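Probable serine protease HTRA3 (Homo sapiens, PDB 2P3W) probably cleaves proteins as an HtrA-family serine protease, and through its PDZ domain binds the carboxyl-terminal ends of peptides, including a phage-derived ligand. Local coordinates at residues 9-14 with 39-44; 33-38 with 66-71; 55-60 with 85-90; 79-84 with 98-103. All blocks are in the same frame, centred on the assembly; numbering follows the deposited sequence.

Interaction 1 (9-14 with 39-44); sequences GIRMRT and VQEVAP
Strands 10-14 and 39-42 run antiparallel, with an angle of 171° between their N-to-C directions, and backbone bonds set their register. Arg-11 N donates to Glu-41 O at 2.9 Å, and two residues away on each segment Ala-43 N reaches Gly-9 O at 2.8 Å. The return bond is split: Arg-11 O takes Gln-40 N at 2.9 Å, bent at the hydrogen (134°), and Glu-41 N weakly at 3.4 Å. Gln-40 and Glu-41 thus both face Arg-11, a classic beta bulge, and the register slips by one before Met-12 pairs with Val-39.

The bulge turns Gln-40 and Glu-41 alongside the Arg-11 side chain, all pointing the same way. Glu-41 CG lies over one face of the Arg-11 guanidinium, 3.4 Å from NH2, whereas Gln-40 CG comes obliquely to NH1. That NH1 bonds to Phe-108 O, in the phage-derived C-terminal tail of the second subunit, and Glu-41 OE2 to Asn-45 of that subunit. Beyond them Arg-13 NH1 donates to Gln-40 OE1 at 3.0 Å, in the guanidinium plane and fairly straight (159°). On the other face, Ile-10 CG2 meets Val-39 CG1 at 4.0 Å, the two side chains crossing at about a right angle.

Further out, Ile-10 and Met-12 touch Leu-73 of helix 70-79, and Ile-10 and Val-42 touch Ser-48 of helix 47-51. Arg-11 and Met-12 pair antiparallel with a strand of the second subunit, in the way PDZ domains bind peptide C-termini between this strand and helix 70-79. Strand 58-62 flanks 37-42 on its other side.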
loop_
_atom_site.group_PDB
_atom_site.type_symbol
_atom_site.label_atom_id
_atom_site.label_comp_id
_atom_site.label_asym_id
_atom_site.label_seq_id
_atom_site.Cartn_x
_atom_site.Cartn_y
_atom_site.Cartn_z
ATOM N N GLY A 9 3.913 0.950 -6.393
ATOM C CA GLY A 9 2.760 0.235 -5.888
ATOM C C GLY A 9 2.961 -1.230 -5.537
ATOM O O GLY A 9 2.095 -2.071 -5.824
ATOM N N ILE A 10 4.082 -1.541 -4.893
ATOM C CA ILE A 10 4.242 -2.868 -4.309
ATOM C C ILE A 10 4.663 -2.759 -2.864
ATOM O O ILE A 10 5.336 -1.780 -2.491
ATOM C CB ILE A 10 5.247 -3.734 -5.094
ATOM C CG1 ILE A 10 6.641 -3.143 -5.066
ATOM C CG2 ILE A 10 4.833 -3.937 -6.549
ATOM C CD1 ILE A 10 7.710 -4.150 -5.559
ATOM N N ARG A 11 4.285 -3.767 -2.064
ATOM C CA ARG A 11 4.835 -3.928 -0.721
ATOM C C ARG A 11 5.917 -5.014 -0.851
ATOM O O ARG A 11 5.638 -6.135 -1.256
ATOM C CB ARG A 11 3.748 -4.266 0.295
ATOM C CG ARG A 11 4.332 -4.436 1.700
ATOM C CD ARG A 11 3.428 -3.950 2.796
ATOM N NE ARG A 11 2.165 -4.678 2.869
ATOM C CZ ARG A 11 2.027 -5.881 3.390
ATOM N NH1 ARG A 11 3.072 -6.515 3.875
ATOM N NH2 ARG A 11 0.821 -6.448 3.443
ATOM N N MET A 12 7.162 -4.614 -0.609
ATOM C CA MET A 12 8.316 -5.411 -0.956
ATOM C C MET A 12 9.017 -5.928 0.285
ATOM O O MET A 12 9.003 -5.287 1.350
ATOM C CB MET A 12 9.290 -4.575 -1.807
ATOM C CG MET A 12 9.854 -3.348 -1.112
ATOM S SD MET A 12 11.126 -2.470 -2.021
ATOM C CE MET A 12 11.350 -1.068 -0.992
ATOM N N ARG A 13 9.623 -7.103 0.158
ATOM C CA ARG A 13 10.390 -7.726 1.213
ATOM C C ARG A 13 11.724 -8.228 0.649
ATOM O O ARG A 13 11.755 -8.837 -0.428
ATOM C CB ARG A 13 9.609 -8.929 1.754
ATOM C CG ARG A 13 8.330 -8.557 2.466
ATOM C CD ARG A 13 7.519 -9.770 2.876
ATOM N NE ARG A 13 8.222 -10.641 3.821
ATOM C CZ ARG A 13 7.819 -11.860 4.186
ATOM N NH1 ARG A 13 6.727 -12.420 3.661
ATOM N NH2 ARG A 13 8.521 -12.547 5.082
ATOM N N THR A 14 12.826 -7.978 1.355
ATOM C CA THR A 14 14.121 -8.533 0.956
ATOM C C THR A 14 14.157 -10.071 1.067
ATOM O O THR A 14 13.802 -10.622 2.111
ATOM C CB THR A 14 15.262 -7.945 1.834
ATOM O OG1 THR A 14 15.274 -6.521 1.689
ATOM C CG2 THR A 14 16.609 -8.516 1.426
ATOM N N VAL A 39 7.697 -9.680 -3.882
ATOM C CA VAL A 39 6.491 -8.848 -3.977
ATOM C C VAL A 39 5.410 -9.464 -3.091
ATOM O O VAL A 39 4.712 -10.417 -3.477
ATOM C CB VAL A 39 5.985 -8.696 -5.427
ATOM C CG1 VAL A 39 4.742 -7.789 -5.487
ATOM C CG2 VAL A 39 7.090 -8.191 -6.341
ATOM N N GLN A 40 5.291 -8.902 -1.885
ATOM C CA GLN A 40 4.291 -9.351 -0.921
ATOM C C GLN A 40 2.887 -8.945 -1.353
ATOM O O GLN A 40 1.968 -9.745 -1.254
ATOM C CB GLN A 40 4.618 -8.819 0.482
ATOM C CG GLN A 40 3.634 -9.208 1.576
ATOM C CD GLN A 40 3.570 -10.685 1.893
ATOM O OE1 GLN A 40 4.562 -11.389 1.811
ATOM N NE2 GLN A 40 2.396 -11.147 2.343
ATOM N N GLU A 41 2.724 -7.704 -1.808
ATOM C CA GLU A 41 1.418 -7.205 -2.265
ATOM C C GLU A 41 1.595 -6.217 -3.435
ATOM O O GLU A 41 2.637 -5.567 -3.566
ATOM C CB GLU A 41 0.666 -6.483 -1.130
ATOM C CG GLU A 41 0.383 -7.273 0.127
ATOM C CD GLU A 41 -0.541 -8.473 -0.076
ATOM O OE1 GLU A 41 -0.448 -9.407 0.769
ATOM O OE2 GLU A 41 -1.344 -8.487 -1.055
ATOM N N VAL A 42 0.570 -6.151 -4.295
ATOM C CA VAL A 42 0.499 -5.135 -5.352
ATOM C C VAL A 42 -0.708 -4.239 -5.121
ATOM O O VAL A 42 -1.838 -4.727 -4.923
ATOM C CB VAL A 42 0.382 -5.793 -6.750
ATOM C CG1 VAL A 42 0.379 -4.730 -7.832
ATOM C CG2 VAL A 42 1.506 -6.810 -6.966
ATOM N N ALA A 43 -0.493 -2.925 -5.103
ATOM C CA ALA A 43 -1.602 -1.990 -4.927
ATOM C C ALA A 43 -2.457 -1.903 -6.217
ATOM O O ALA A 43 -1.920 -1.949 -7.324
ATOM C CB ALA A 43 -1.096 -0.602 -4.503
ATOM N N PRO A 44 -3.791 -1.819 -6.088
ATOM C CA PRO A 44 -4.705 -1.958 -7.248
ATOM C C PRO A 44 -4.619 -0.943 -8.396
ATOM O O PRO A 44 -4.873 -1.309 -9.545
ATOM C CB PRO A 44 -6.104 -1.856 -6.627
ATOM C CG PRO A 44 -5.910 -1.535 -5.225
ATOM C CD PRO A 44 -4.531 -1.714 -4.812
#

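Interaction 2 (33-38 with 66-71)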
loop_
_atom_site.group_PDB
_atom_site.type_symbol
_atom_site.label_atom_id
_atom_site.label_comp_id
_atom_site.label_asym_id
_atom_site.label_seq_id
_atom_site.Cartn_x
_atom_site.Cartn_y
_atom_site.Cartn_z
ATOM N N VAL A 33 15.876 -19.405 -6.177
ATOM C CA VAL A 33 16.120 -17.956 -6.206
ATOM C C VAL A 33 16.470 -17.432 -4.814
ATOM O O VAL A 33 15.586 -17.132 -4.007
ATOM C CB VAL A 33 14.908 -17.151 -6.771
ATOM C CG1 VAL A 33 15.224 -15.649 -6.776
ATOM C CG2 VAL A 33 14.554 -17.621 -8.190
ATOM N N SER A 34 17.768 -17.274 -4.570
ATOM C CA SER A 34 18.292 -16.954 -3.248
ATOM C C SER A 34 18.531 -15.455 -3.006
ATOM O O SER A 34 18.967 -15.077 -1.931
ATOM C CB SER A 34 19.615 -17.701 -3.048
ATOM O OG SER A 34 20.583 -17.251 -3.981
ATOM N N SER A 35 18.244 -14.611 -3.992
ATOM C CA SER A 35 18.522 -13.181 -3.877
ATOM C C SER A 35 17.467 -12.414 -4.634
ATOM O O SER A 35 17.019 -12.877 -5.685
ATOM C CB SER A 35 19.904 -12.885 -4.473
ATOM O OG SER A 35 20.298 -11.559 -4.199
ATOM N N GLY A 36 17.081 -11.242 -4.134
ATOM C CA GLY A 36 16.137 -10.374 -4.838
ATOM C C GLY A 36 15.137 -9.717 -3.886
ATOM O O GLY A 36 15.327 -9.722 -2.657
ATOM N N ILE A 37 14.086 -9.165 -4.478
ATOM C CA ILE A 37 13.019 -8.490 -3.752
ATOM C C ILE A 37 11.706 -9.214 -3.958
ATOM O O ILE A 37 11.202 -9.306 -5.076
ATOM C CB ILE A 37 12.828 -7.035 -4.253
ATOM C CG1 ILE A 37 14.160 -6.255 -4.263
ATOM C CG2 ILE A 37 11.777 -6.347 -3.429
ATOM C CD1 ILE A 37 14.892 -6.278 -3.006
ATOM N N TYR A 38 11.121 -9.702 -2.873
ATOM C CA TYR A 38 9.833 -10.392 -2.963
ATOM C C TYR A 38 8.641 -9.435 -2.975
ATOM O O TYR A 38 8.569 -8.497 -2.166
ATOM C CB TYR A 38 9.721 -11.324 -1.801
ATOM C CG TYR A 38 8.479 -12.196 -1.792
ATOM C CD1 TYR A 38 8.358 -13.286 -2.640
ATOM C CD2 TYR A 38 7.447 -11.922 -0.926
ATOM C CE1 TYR A 38 7.212 -14.090 -2.620
ATOM C CE2 TYR A 38 6.301 -12.715 -0.880
ATOM C CZ TYR A 38 6.184 -13.790 -1.733
ATOM O OH TYR A 38 5.036 -14.571 -1.666
ATOM N N PRO A 66 21.812 -5.869 -10.518
ATOM C CA PRO A 66 21.290 -6.836 -9.552
ATOM C C PRO A 66 20.690 -6.196 -8.306
ATOM O O PRO A 66 21.237 -5.230 -7.771
ATOM C CB PRO A 66 22.508 -7.697 -9.195
ATOM C CG PRO A 66 23.685 -6.941 -9.643
ATOM C CD PRO A 66 23.267 -6.012 -10.728
ATOM N N LEU A 67 19.560 -6.739 -7.859
ATOM C CA LEU A 67 18.924 -6.336 -6.599
ATOM C C LEU A 67 19.117 -7.385 -5.518
ATOM O O LEU A 67 18.792 -8.562 -5.725
ATOM C CB LEU A 67 17.431 -6.097 -6.815
ATOM C CG LEU A 67 17.105 -4.823 -7.601
ATOM C CD1 LEU A 67 15.650 -4.766 -8.035
ATOM C CD2 LEU A 67 17.477 -3.607 -6.797
ATOM N N VAL A 68 19.669 -6.964 -4.381
ATOM C CA VAL A 68 19.812 -7.850 -3.220
ATOM C C VAL A 68 19.059 -7.341 -1.987
ATOM O O VAL A 68 18.820 -8.110 -1.067
ATOM C CB VAL A 68 21.293 -8.117 -2.878
ATOM C CG1 VAL A 68 22.010 -8.720 -4.095
ATOM C CG2 VAL A 68 22.006 -6.837 -2.408
ATOM N N ASP A 69 18.697 -6.056 -1.958
ATOM C CA ASP A 69 18.061 -5.467 -0.755
ATOM C C ASP A 69 17.001 -4.464 -1.137
ATOM O O ASP A 69 17.137 -3.722 -2.101
ATOM C CB ASP A 69 19.105 -4.771 0.132
ATOM C CG ASP A 69 18.556 -4.407 1.507
ATOM O OD1 ASP A 69 18.132 -3.246 1.734
ATOM O OD2 ASP A 69 18.510 -5.302 2.366
ATOM N N SER A 70 15.908 -4.451 -0.388
ATOM C CA SER A 70 14.794 -3.554 -0.706
ATOM C C SER A 70 15.215 -2.072 -0.815
ATOM O O SER A 70 14.679 -1.331 -1.661
ATOM C CB SER A 70 13.664 -3.747 0.298
ATOM O OG SER A 70 14.072 -3.372 1.597
ATOM N N SER A 71 16.183 -1.641 -0.016
ATOM C CA SER A 71 16.655 -0.248 -0.073
ATOM C C SER A 71 17.126 0.155 -1.472
ATOM O O SER A 71 17.023 1.342 -1.866
ATOM C CB SER A 71 17.778 -0.023 0.942
ATOM O OG SER A 71 18.930 -0.801 0.633
HETATM O O HOH W 1 18.215 -10.796 -1.400
#
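Ile-37 carries this contact, which joins the start of strand 37-42 to the turn leading into helix 70-79. Its CG1 is anti to the carbonyl carbon (chi1 -52°), and a second bend (chi2 -53°) swings CD1 onto the backbone at the helix start. There CD1 lies 3.4 Å from both Asp-69 C and Ser-70 N, so a methyl rests on a peptide group rather than on a side chain. Behind it, the Ile-37 and Leu-67 side chains cross obliquely, CG1 of Ile-37 4.2 Å from Leu-67 CB; Leu-67 CG is likewise anti to its carbonyl carbon.

Ser-35 has OG anti to the backbone N (chi1 -171°), which brings it to 3.3 Å from Val-68 CG1. Next to it, Gly-36 CA makes a CA-H...O contact with Leu-67 O at 3.3 Å. Water 1 accepts from Gly-36 N at 3.0 Å and can donate to Val-68 O at 2.8 Å, tying the two backbones together.

Asp-69 is the helix N-cap: its OD1 accepts from Ser-71 N at 3.1 Å and also from Ser-71 OG. Ser-70 N finds its acceptor in Thr-14 OG1 of strand 10-14. The direct contact is mainly van der Waals, and its polar link runs through water 1.

Interaction 3 (55-60 with 85-90)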
loop_
_atom_site.group_PDB
_atom_site.type_symbol
_atom_site.label_atom_id
_atom_site.label_comp_id
_atom_site.label_asym_id
_atom_site.label_seq_id
_atom_site.Cartn_x
_atom_site.Cartn_y
_atom_site.Cartn_z
ATOM N N ASP A 55 1.623 -10.554 -7.019
ATOM C CA ASP A 55 2.226 -10.965 -5.757
ATOM C C ASP A 55 2.858 -12.357 -5.895
ATOM O O ASP A 55 2.436 -13.207 -6.695
ATOM C CB ASP A 55 1.274 -10.834 -4.565
ATOM C CG ASP A 55 -0.041 -11.517 -4.780
ATOM O OD1 ASP A 55 -0.062 -12.644 -5.315
ATOM O OD2 ASP A 55 -1.061 -10.939 -4.373
ATOM N N GLY A 56 3.950 -12.549 -5.175
ATOM C CA GLY A 56 4.759 -13.749 -5.289
ATOM C C GLY A 56 5.942 -13.582 -6.243
ATOM O O GLY A 56 6.860 -14.418 -6.237
ATOM N N ASP A 57 5.894 -12.548 -7.091
ATOM C CA ASP A 57 6.967 -12.260 -8.049
ATOM C C ASP A 57 8.236 -11.947 -7.282
ATOM O O ASP A 57 8.182 -11.396 -6.178
ATOM C CB ASP A 57 6.594 -11.077 -8.933
ATOM C CG ASP A 57 5.661 -11.436 -10.059
ATOM O OD1 ASP A 57 5.323 -12.626 -10.233
ATOM O OD2 ASP A 57 5.317 -10.493 -10.812
ATOM N N ILE A 58 9.386 -12.332 -7.814
ATOM C CA ILE A 58 10.660 -11.862 -7.244
ATOM C C ILE A 58 11.361 -10.965 -8.255
ATOM O O ILE A 58 11.642 -11.398 -9.370
ATOM C CB ILE A 58 11.565 -13.042 -6.825
ATOM C CG1 ILE A 58 10.885 -13.911 -5.761
ATOM C CG2 ILE A 58 12.912 -12.536 -6.275
ATOM C CD1 ILE A 58 11.483 -15.282 -5.538
ATOM N N ILE A 59 11.688 -9.743 -7.845
ATOM C CA ILE A 59 12.345 -8.760 -8.691
ATOM C C ILE A 59 13.839 -8.945 -8.454
ATOM O O ILE A 59 14.321 -8.847 -7.313
ATOM C CB ILE A 59 11.872 -7.310 -8.384
ATOM C CG1 ILE A 59 10.340 -7.195 -8.537
ATOM C CG2 ILE A 59 12.587 -6.326 -9.292
ATOM C CD1 ILE A 59 9.756 -5.921 -8.033
ATOM N N VAL A 60 14.577 -9.270 -9.523
ATOM C CA VAL A 60 15.998 -9.576 -9.411
ATOM C C VAL A 60 16.969 -8.555 -10.022
ATOM O O VAL A 60 18.124 -8.514 -9.623
ATOM C CB VAL A 60 16.304 -10.995 -9.917
ATOM C CG1 VAL A 60 15.521 -12.012 -9.065
ATOM C CG2 VAL A 60 15.953 -11.148 -11.384
ATOM N N LEU A 85 12.325 -3.916 -15.065
ATOM C CA LEU A 85 12.390 -4.839 -13.933
ATOM C C LEU A 85 12.388 -6.270 -14.439
ATOM O O LEU A 85 11.476 -6.647 -15.164
ATOM C CB LEU A 85 11.213 -4.624 -12.982
ATOM C CG LEU A 85 11.120 -3.240 -12.296
ATOM C CD1 LEU A 85 9.939 -3.117 -11.385
ATOM C CD2 LEU A 85 12.404 -2.947 -11.542
ATOM N N GLU A 86 13.407 -7.027 -14.047
ATOM C CA GLU A 86 13.540 -8.451 -14.343
ATOM C C GLU A 86 12.913 -9.213 -13.191
ATOM O O GLU A 86 13.288 -9.016 -12.031
ATOM C CB GLU A 86 15.030 -8.802 -14.448
ATOM C CG GLU A 86 15.428 -10.205 -14.963
ATOM C CD GLU A 86 16.946 -10.295 -15.268
ATOM O OE1 GLU A 86 17.480 -9.460 -16.040
ATOM O OE2 GLU A 86 17.622 -11.188 -14.717
ATOM N N VAL A 87 11.968 -10.084 -13.515
ATOM C CA VAL A 87 11.177 -10.781 -12.520
ATOM C C VAL A 87 11.242 -12.294 -12.747
ATOM O O VAL A 87 11.231 -12.781 -13.870
ATOM C CB VAL A 87 9.695 -10.314 -12.602
ATOM C CG1 VAL A 87 8.726 -11.341 -12.018
ATOM C CG2 VAL A 87 9.517 -8.909 -11.978
ATOM N N ARG A 88 11.337 -13.025 -11.645
ATOM C CA ARG A 88 11.188 -14.471 -11.634
ATOM C C ARG A 88 9.791 -14.792 -11.139
ATOM O O ARG A 88 9.433 -14.392 -10.017
ATOM C CB ARG A 88 12.190 -15.102 -10.672
ATOM C CG ARG A 88 13.630 -14.786 -10.965
ATOM C CD ARG A 88 14.119 -15.505 -12.187
ATOM N NE ARG A 88 15.490 -15.096 -12.474
ATOM C CZ ARG A 88 15.855 -14.182 -13.377
ATOM N NH1 ARG A 88 14.953 -13.548 -14.126
ATOM N NH2 ARG A 88 17.155 -13.902 -13.531
ATOM N N ARG A 89 9.023 -15.527 -11.951
ATOM C CA ARG A 89 7.679 -15.971 -11.589
ATOM C C ARG A 89 7.597 -17.476 -11.790
ATOM O O ARG A 89 7.452 -17.929 -12.895
ATOM C CB ARG A 89 6.647 -15.265 -12.464
ATOM C CG ARG A 89 5.183 -15.633 -12.126
ATOM C CD ARG A 89 4.224 -14.903 -12.986
ATOM N NE ARG A 89 4.233 -13.465 -12.688
ATOM C CZ ARG A 89 3.644 -12.538 -13.448
ATOM N NH1 ARG A 89 3.017 -12.876 -14.566
ATOM N NH2 ARG A 89 3.718 -11.266 -13.108
ATOM N N GLY A 90 7.732 -18.249 -10.722
ATOM C CA GLY A 90 7.919 -19.695 -10.862
ATOM C C GLY A 90 9.111 -19.999 -11.764
ATOM O O GLY A 90 10.222 -19.519 -11.517
HETATM O O HOH W 2 8.642 -16.482 -8.162
#
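Three straight backbone hydrogen bonds pair strands 58-60 and 85-89 antiparallel. Ile-58 and Arg-88 exchange both theirs, Ile-58 N to Arg-88 O at 3.0 Å and Arg-88 N to Ile-58 O at 2.8 Å. Val-60 N adds a third to Glu-86 O at 2.8 Å. The N-to-C directions differ by 138°, well off strict antiparallel, as in a strongly twisted sheet.

Charged groups close the end near Asp-57. Arg-89 grips its carboxylate side-on: NE meets OD1 at 2.8 Å and NH2 meets OD2 at 2.9 Å, each on a syn lone pair. The two planes are 16° apart, and a bend at chi3 turns the guanidinium to them. Gln-54 N and Gly-52 O hold OD2 and NH2 from outside. On the face of Ile-58 and Arg-88, Arg-88 NH2 is bridged to Glu-86 OE2 and NH1 to Asp-93.

Van der Waals contacts complete the pairing. Val-60 CG2 sits over the centre of one Arg-88 guanidinium face, 3.6 Å from CZ. On the other face of the sheet Ile-59 CG1 and Val-87 CG2 form an apolar pair at 3.9 Å, beside Leu-67 and Phe-96.

Such a central pair, flanked by strands 37-42 and 92-103, belongs to the curled sheet of the PDZ fold.

Interaction 4 (79-84 with 98-103); sequences TESPLL and IAPEVV
Leu-83 and Ile-98 bond to each other twice through their backbones, as an antiparallel hydrogen-bonded pair. Leu-83 N donates to Ile-98 O at 2.9 Å (163° at the hydrogen), and Ile-98 N returns to Leu-83 O at 2.9 Å, almost straight (176°). In the first bond the donor stands well above the carbonyl plane, 49° out of it. This pair belongs to the beta hairpin of strands 83-89 and 92-103 in the PDZ fold, close to the end of helix 70-79, where Glu-80 is the first residue to leave helical geometry.

Past Pro-82 and Ala-99, water 3 links the two segments: it lies 2.7 Å from Ser-81 OG and donates to Pro-100 O at 2.7 Å. Ser-81 OG is anti to its backbone N, which directs the hydroxyl toward the Pro-100 ring, 3.8 Å from CD. Glu-80 turns its carboxylate away from this contact, to a salt bridge with Arg-65 and a hydrogen bond to Asn-63.

The packing is mostly ring and methyl contact. Pro-82, preceded by a cis peptide bond, lays CB against Ala-99 CB at 4.0 Å, and the CA atoms of these two residues are nearest neighbours across the two segments. The Pro-100 ring points toward segment 79-84, its CG 4.3 Å from Leu-83 CG. Ile-98 points its end away from Leu-83, toward Ile-53 and Pro-47 of the same chain. The closest direct approach of a proline ring across the segments is Pro-100 CG to Glu-80 O, 3.7 Å apart.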
loop_
_atom_site.group_PDB
_atom_site.type_symbol
_atom_site.label_atom_id
_atom_site.label_comp_id
_atom_site.label_asym_id
_atom_site.label_seq_id
_atom_site.Cartn_x
_atom_site.Cartn_y
_atom_site.Cartn_z
ATOM N N THR A 79 14.751 7.555 -8.162
ATOM C CA THR A 79 15.737 8.200 -9.029
ATOM C C THR A 79 15.639 7.950 -10.544
ATOM O O THR A 79 16.126 8.779 -11.337
ATOM C CB THR A 79 17.188 7.869 -8.557
ATOM O OG1 THR A 79 17.436 6.469 -8.665
ATOM C CG2 THR A 79 17.394 8.279 -7.118
ATOM N N GLU A 80 15.074 6.818 -10.939
ATOM C CA GLU A 80 15.048 6.406 -12.330
ATOM C C GLU A 80 13.604 6.276 -12.827
ATOM O O GLU A 80 12.682 6.041 -12.071
ATOM C CB GLU A 80 15.751 5.085 -12.466
ATOM C CG GLU A 80 17.246 5.212 -12.133
ATOM C CD GLU A 80 17.887 3.867 -12.008
ATOM O OE1 GLU A 80 18.204 3.272 -13.055
ATOM O OE2 GLU A 80 18.080 3.416 -10.853
ATOM N N SER A 81 13.435 6.485 -14.129
ATOM C CA SER A 81 12.143 6.395 -14.760
ATOM C C SER A 81 12.276 6.179 -16.267
ATOM O O SER A 81 12.951 6.977 -16.967
ATOM C CB SER A 81 11.354 7.677 -14.522
ATOM O OG SER A 81 10.010 7.535 -14.989
ATOM N N PRO A 82 11.639 5.111 -16.794
ATOM C CA PRO A 82 10.930 4.042 -16.123
ATOM C C PRO A 82 11.970 3.068 -15.575
ATOM O O PRO A 82 13.172 3.272 -15.776
ATOM C CB PRO A 82 10.124 3.386 -17.249
ATOM C CG PRO A 82 11.013 3.581 -18.430
ATOM C CD PRO A 82 11.656 4.927 -18.250
ATOM N N LEU A 83 11.492 2.002 -14.962
ATOM C CA LEU A 83 12.309 0.914 -14.439
ATOM C C LEU A 83 12.068 -0.343 -15.272
ATOM O O LEU A 83 10.924 -0.842 -15.348
ATOM C CB LEU A 83 11.921 0.632 -12.985
ATOM C CG LEU A 83 11.998 1.789 -11.962
ATOM C CD1 LEU A 83 11.747 1.224 -10.555
ATOM C CD2 LEU A 83 13.307 2.440 -12.030
ATOM N N LEU A 84 13.146 -0.862 -15.869
ATOM C CA LEU A 84 13.114 -2.160 -16.537
ATOM C C LEU A 84 13.386 -3.225 -15.480
ATOM O O LEU A 84 14.517 -3.410 -15.051
ATOM C CB LEU A 84 14.125 -2.185 -17.689
ATOM C CG LEU A 84 13.878 -1.181 -18.820
ATOM C CD1 LEU A 84 15.086 -1.070 -19.719
ATOM C CD2 LEU A 84 12.656 -1.555 -19.637
ATOM N N ILE A 98 8.162 -0.435 -15.971
ATOM C CA ILE A 98 7.253 0.129 -14.983
ATOM C C ILE A 98 7.683 1.550 -14.707
ATOM O O ILE A 98 8.713 1.781 -14.074
ATOM C CB ILE A 98 7.271 -0.654 -13.629
ATOM C CG1 ILE A 98 6.981 -2.164 -13.843
ATOM C CG2 ILE A 98 6.294 -0.034 -12.670
ATOM C CD1 ILE A 98 5.644 -2.467 -14.495
ATOM N N ALA A 99 6.907 2.518 -15.197
ATOM C CA ALA A 99 7.171 3.924 -14.904
ATOM C C ALA A 99 6.607 4.365 -13.554
ATOM O O ALA A 99 5.386 4.300 -13.357
ATOM C CB ALA A 99 6.546 4.802 -16.026
ATOM N N PRO A 100 7.469 4.815 -12.615
ATOM C CA PRO A 100 6.906 5.319 -11.350
ATOM C C PRO A 100 5.923 6.453 -11.590
ATOM O O PRO A 100 6.191 7.333 -12.381
ATOM C CB PRO A 100 8.147 5.816 -10.568
ATOM C CG PRO A 100 9.286 4.998 -11.127
ATOM C CD PRO A 100 8.946 4.816 -12.610
ATOM N N GLU A 101 4.769 6.371 -10.949
ATOM C CA GLU A 101 3.762 7.437 -10.924
ATOM C C GLU A 101 4.199 8.532 -9.973
ATOM O O GLU A 101 4.712 8.256 -8.900
ATOM C CB GLU A 101 2.431 6.849 -10.470
ATOM C CG GLU A 101 1.265 7.807 -10.478
ATOM C CD GLU A 101 -0.107 7.089 -10.414
ATOM O OE1 GLU A 101 -0.224 5.854 -10.714
ATOM O OE2 GLU A 101 -1.080 7.780 -10.013
ATOM N N VAL A 102 4.021 9.785 -10.387
ATOM C CA VAL A 102 4.419 10.926 -9.584
ATOM C C VAL A 102 3.177 11.694 -9.121
ATOM O O VAL A 102 2.306 12.058 -9.928
ATOM C CB VAL A 102 5.329 11.879 -10.386
ATOM C CG1 VAL A 102 5.848 12.994 -9.479
ATOM C CG2 VAL A 102 6.511 11.089 -11.021
ATOM N N VAL A 103 3.093 11.928 -7.811
ATOM C CA VAL A 103 1.983 12.697 -7.220
ATOM C C VAL A 103 2.555 13.921 -6.530
ATOM O O VAL A 103 3.484 13.826 -5.753
ATOM C CB VAL A 103 1.165 11.843 -6.206
ATOM C CG1 VAL A 103 -0.062 12.598 -5.716
ATOM C CG2 VAL A 103 0.750 10.515 -6.832
HETATM O O HOH W 3 8.401 8.711 -13.194
#

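In the fold
All four contacts hang on one curled antiparallel sheet. Interactions 1 and 2 share strand 37-42, and 3 and 4 share strand 83-89. Centres of 2 and 3 are about 10 Å apart, those of 1 and 3 about 11 Å, and those of 2 and 4 about 18 Å. Along the chain, interaction 1 closes before 3 and 4 open; 1 crosses 2, 2 crosses 3, and 3 crosses 4. The loop just before strand 58-62, at Gly-56 and Asp-57, bonds to Val-39, tying 3 to 1. Interactions 1 and 2 border strand 10-14 and helix 70-79, where the second subunit's tail lies; that subunit touches 3 only at Asp-55 and does not touch 4.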